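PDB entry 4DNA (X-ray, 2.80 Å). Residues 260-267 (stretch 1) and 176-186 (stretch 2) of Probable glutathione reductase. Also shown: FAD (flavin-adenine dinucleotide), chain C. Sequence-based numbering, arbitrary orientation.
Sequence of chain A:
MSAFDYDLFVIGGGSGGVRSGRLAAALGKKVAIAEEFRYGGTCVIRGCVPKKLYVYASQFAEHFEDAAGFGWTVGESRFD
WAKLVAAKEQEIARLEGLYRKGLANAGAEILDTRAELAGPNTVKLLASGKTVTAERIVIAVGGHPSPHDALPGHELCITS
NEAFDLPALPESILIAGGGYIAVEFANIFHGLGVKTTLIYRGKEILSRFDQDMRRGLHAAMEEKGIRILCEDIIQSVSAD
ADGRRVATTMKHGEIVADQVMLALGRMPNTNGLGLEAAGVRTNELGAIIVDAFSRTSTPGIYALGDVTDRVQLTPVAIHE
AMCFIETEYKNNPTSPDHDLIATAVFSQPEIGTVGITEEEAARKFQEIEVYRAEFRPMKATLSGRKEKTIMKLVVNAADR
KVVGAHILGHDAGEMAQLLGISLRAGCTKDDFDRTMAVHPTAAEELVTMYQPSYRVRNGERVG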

# COMPACT_ATOMS: atom_id res chain seq x y z
N VAL A 260 33.02 -4.28 -7.92
CA VAL A 260 32.69 -2.96 -8.48
C VAL A 260 31.61 -3.12 -9.54
O VAL A 260 31.85 -3.66 -10.60
CB VAL A 260 33.92 -2.26 -9.08
CG1 VAL A 260 33.51 -0.93 -9.70
CG2 VAL A 260 34.99 -2.03 -8.02
N MSE A 261 30.42 -2.64 -9.23
CA MSE A 261 29.29 -2.76 -10.13
C MSE A 261 29.13 -1.52 -10.94
O MSE A 261 29.08 -0.40 -10.39
CB MSE A 261 28.03 -2.97 -9.31
CG MSE A 261 26.86 -3.30 -10.22
SE MSE A 261 25.36 -3.72 -9.02
CE MSE A 261 24.41 -5.05 -10.10
N LEU A 262 29.03 -1.71 -12.25
CA LEU A 262 28.63 -0.65 -13.16
C LEU A 262 27.13 -0.72 -13.44
O LEU A 262 26.65 -1.66 -14.09
CB LEU A 262 29.39 -0.74 -14.46
CG LEU A 262 30.90 -0.72 -14.31
CD1 LEU A 262 31.47 -1.04 -15.68
CD2 LEU A 262 31.38 0.62 -13.78
N ALA A 263 26.41 0.28 -12.95
CA ALA A 263 24.97 0.36 -13.14
C ALA A 263 24.62 1.67 -13.82
O ALA A 263 23.73 2.39 -13.35
CB ALA A 263 24.26 0.25 -11.80
N LEU A 264 25.31 1.99 -14.91
CA LEU A 264 25.06 3.24 -15.63
C LEU A 264 24.54 2.99 -17.05
O LEU A 264 25.32 3.02 -18.02
CB LEU A 264 26.30 4.13 -15.67
CG LEU A 264 27.44 3.85 -14.69
CD1 LEU A 264 28.41 2.87 -15.32
CD2 LEU A 264 28.14 5.15 -14.36
N GLY A 265 23.24 2.73 -17.16
CA GLY A 265 22.60 2.58 -18.46
C GLY A 265 22.59 1.18 -19.05
O GLY A 265 23.43 0.34 -18.72
N ARG A 266 21.61 0.96 -19.92
CA ARG A 266 21.50 -0.26 -20.72
C ARG A 266 21.58 0.11 -22.19
O ARG A 266 21.44 1.27 -22.54
CB ARG A 266 20.18 -0.97 -20.41
CG ARG A 266 20.15 -1.59 -19.02
CD ARG A 266 18.83 -2.27 -18.70
NE ARG A 266 18.56 -3.47 -19.51
CZ ARG A 266 19.19 -4.64 -19.37
NH1 ARG A 266 20.16 -4.74 -18.48
NH2 ARG A 266 18.87 -5.68 -20.13
N MSE A 267 21.81 -0.86 -23.06
CA MSE A 267 21.93 -0.58 -24.46
C MSE A 267 21.22 -1.58 -25.28
O MSE A 267 21.01 -2.68 -24.80
CB MSE A 267 23.37 -0.71 -24.79
CG MSE A 267 23.98 0.66 -24.72
SE MSE A 267 25.85 0.26 -24.92
CE MSE A 267 26.58 2.07 -24.65
PA FAD C . 13.54 -8.34 -22.67
O1A FAD C . 14.81 -7.53 -22.48
O2A FAD C . 12.63 -8.69 -21.51
O5B FAD C . 13.91 -9.73 -23.39
C5B FAD C . 14.11 -9.84 -24.81
C4B FAD C . 14.72 -11.21 -25.03
O4B FAD C . 15.26 -11.37 -26.34
C3B FAD C . 15.87 -11.42 -24.06
O3B FAD C . 15.58 -12.59 -23.26
C2B FAD C . 17.09 -11.58 -24.93
O2B FAD C . 18.02 -12.51 -24.38
C1B FAD C . 16.51 -12.05 -26.26
N9A FAD C . 17.32 -11.68 -27.45
C8A FAD C . 18.07 -10.57 -27.55
N7A FAD C . 18.67 -10.47 -28.76
C5A FAD C . 18.29 -11.55 -29.46
C6A FAD C . 18.58 -12.04 -30.81
N6A FAD C . 19.41 -11.31 -31.59
N1A FAD C . 17.99 -13.21 -31.20
C2A FAD C . 17.18 -13.90 -30.37
N3A FAD C . 16.88 -13.50 -29.11
C4A FAD C . 17.40 -12.35 -28.60
N1 FAD C . 10.70 -2.86 -15.25
C2 FAD C . 9.61 -2.62 -14.48
O2 FAD C . 8.53 -2.31 -15.03
N3 FAD C . 9.66 -2.70 -13.14
C4 FAD C . 10.79 -3.03 -12.47
O4 FAD C . 10.78 -3.11 -11.21
C4X FAD C . 12.02 -3.30 -13.25
N5 FAD C . 13.18 -3.64 -12.65
C5X FAD C . 14.29 -3.88 -13.41
C6 FAD C . 15.49 -4.23 -12.79
C7 FAD C . 16.64 -4.48 -13.56
C7M FAD C . 17.91 -4.85 -12.84
C8 FAD C . 16.57 -4.39 -15.05
C8M FAD C . 17.76 -4.66 -15.93
C9 FAD C . 15.38 -4.04 -15.66
C9A FAD C . 14.24 -3.78 -14.90
N10 FAD C . 13.03 -3.43 -15.54
C10 FAD C . 11.90 -3.19 -14.72
C1' FAD C . 12.98 -3.33 -17.01
C2' FAD C . 12.34 -4.54 -17.68
O2' FAD C . 13.03 -5.73 -17.28
C3' FAD C . 12.37 -4.37 -19.20
O3' FAD C . 11.85 -3.08 -19.52
C4' FAD C . 11.54 -5.43 -19.93
O4' FAD C . 12.14 -6.72 -19.75
C5' FAD C . 11.44 -5.12 -21.42
O5' FAD C . 11.36 -6.36 -22.13
P FAD C . 11.61 -6.49 -23.73
O1P FAD C . 10.34 -6.98 -24.39
O2P FAD C . 12.31 -5.25 -24.24
O3P FAD C . 12.66 -7.71 -23.85
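Stretch 2 176-186: AGGGYIAVEFA

Stretch 1 is extended at both ends: residues 260-262 close one strand, 266-267 open another, and a short loop joins them. Stretch 2 starts in extended form at Ala176, turns through Gly177, Gly178 and Gly179, and enters a helix at Tyr180. Gly179 is the N-cap. In the helix, Val183 N hydrogen-bonds to Gly179 O at 3.1 Å, and Phe185 N to Ile181 O at 3.1 Å.

The two stretches run parallel where they meet, at the bridge between Leu262 and Ala176. Ala176 pairs with Leu262, with 5.2 Å between Leu262 CA and Ala176 CA. Two backbone hydrogen bonds flank this pair: Ala176 N donates to Met261 O at 3.0 Å, and Ala263 N donates to Ala176 O at 2.9 Å. Ala176 is thus held through both its amide and its carbonyl. Gly177 then passes close to the loop, its CA 3.6 Å from Ala263 O. A CB on Gly177 would clash with that oxygen, and its backbone angles by themselves also call for glycine.

The side chains of Leu262 and Ala176 share one face of the sheet. Leu262 CD2 lies 4.3 Å from Ala176 CB, and Leu264 CD2 lies 4.1 Å from the same Ala176 CB.

Met261 and Ala263 point toward stretch 2 and meet the helix. Met261, modelled as selenomethionine, lays its methyl over the face of the Phe185 ring. Met261 CE is 3.8 Å from Phe185 CD2 and almost on the ring normal, a CH-pi contact. Ala263 CB packs 4.1 Å from Ile181 CG2 and 4.0 Å from Ala182 CB. Arg266 CD lies 4.5 Å from Ile181 CD1, at the edge of contact.

Both stretches also approach the FAD. Tyr180 OH is 3.0 Å from FAD C9A, and Arg266 NH1 is 3.5 Å from FAD C8M.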

# COMPACT_ATOMS: atom_id res chain seq x y z
N ALA A 176 28.94 2.35 -9.13
CA ALA A 176 28.80 3.52 -9.99
C ALA A 176 27.43 3.54 -10.68
O ALA A 176 26.95 2.51 -11.17
CB ALA A 176 29.91 3.53 -11.03
N GLY A 177 26.79 4.70 -10.71
CA GLY A 177 25.49 4.85 -11.35
C GLY A 177 24.58 5.66 -10.44
O GLY A 177 24.72 5.60 -9.22
N GLY A 178 23.65 6.41 -11.03
CA GLY A 178 22.71 7.20 -10.23
C GLY A 178 21.24 6.87 -10.41
O GLY A 178 20.40 7.43 -9.71
N GLY A 179 20.91 5.98 -11.34
CA GLY A 179 19.53 5.66 -11.63
C GLY A 179 18.93 4.64 -10.69
O GLY A 179 19.56 4.22 -9.70
N TYR A 180 17.72 4.21 -11.01
CA TYR A 180 16.99 3.33 -10.13
C TYR A 180 17.66 1.96 -9.89
O TYR A 180 17.49 1.38 -8.81
CB TYR A 180 15.54 3.18 -10.61
CG TYR A 180 15.29 2.13 -11.66
CD1 TYR A 180 15.50 2.41 -13.02
CD2 TYR A 180 14.81 0.86 -11.30
CE1 TYR A 180 15.25 1.45 -14.00
CE2 TYR A 180 14.55 -0.12 -12.26
CZ TYR A 180 14.77 0.18 -13.61
OH TYR A 180 14.53 -0.78 -14.56
N ILE A 181 18.42 1.47 -10.88
CA ILE A 181 19.12 0.18 -10.72
C ILE A 181 20.20 0.27 -9.66
O ILE A 181 20.29 -0.59 -8.79
CB ILE A 181 19.71 -0.34 -12.05
CG1 ILE A 181 18.58 -0.68 -13.02
CG2 ILE A 181 20.56 -1.59 -11.85
CD1 ILE A 181 19.05 -0.95 -14.43
N ALA A 182 20.99 1.33 -9.76
CA ALA A 182 22.06 1.61 -8.83
C ALA A 182 21.50 1.69 -7.42
O ALA A 182 21.94 0.95 -6.54
CB ALA A 182 22.77 2.89 -9.22
N VAL A 183 20.50 2.54 -7.21
CA VAL A 183 20.00 2.75 -5.86
C VAL A 183 19.33 1.52 -5.25
O VAL A 183 19.46 1.28 -4.05
CB VAL A 183 19.16 4.02 -5.70
CG1 VAL A 183 19.98 5.24 -6.11
CG2 VAL A 183 17.89 3.95 -6.52
N GLU A 184 18.65 0.72 -6.08
CA GLU A 184 18.05 -0.53 -5.64
C GLU A 184 19.11 -1.51 -5.13
O GLU A 184 19.07 -1.95 -3.98
CB GLU A 184 17.24 -1.16 -6.76
CG GLU A 184 15.97 -0.41 -7.12
CD GLU A 184 15.11 -1.11 -8.17
OE1 GLU A 184 15.66 -1.87 -9.03
OE2 GLU A 184 13.88 -0.89 -8.13
N PHE A 185 20.08 -1.83 -5.98
CA PHE A 185 21.14 -2.73 -5.59
C PHE A 185 21.89 -2.28 -4.34
O PHE A 185 22.10 -3.07 -3.43
CB PHE A 185 22.08 -2.98 -6.75
CG PHE A 185 21.64 -4.11 -7.61
CD1 PHE A 185 21.82 -5.42 -7.19
CD2 PHE A 185 21.00 -3.87 -8.81
CE1 PHE A 185 21.39 -6.48 -7.97
CE2 PHE A 185 20.56 -4.94 -9.59
CZ PHE A 185 20.77 -6.24 -9.17
N ALA A 186 22.28 -1.01 -4.30
CA ALA A 186 22.95 -0.46 -3.14
C ALA A 186 22.15 -0.73 -1.89
O ALA A 186 22.69 -1.11 -0.86
CB ALA A 186 23.17 1.03 -3.30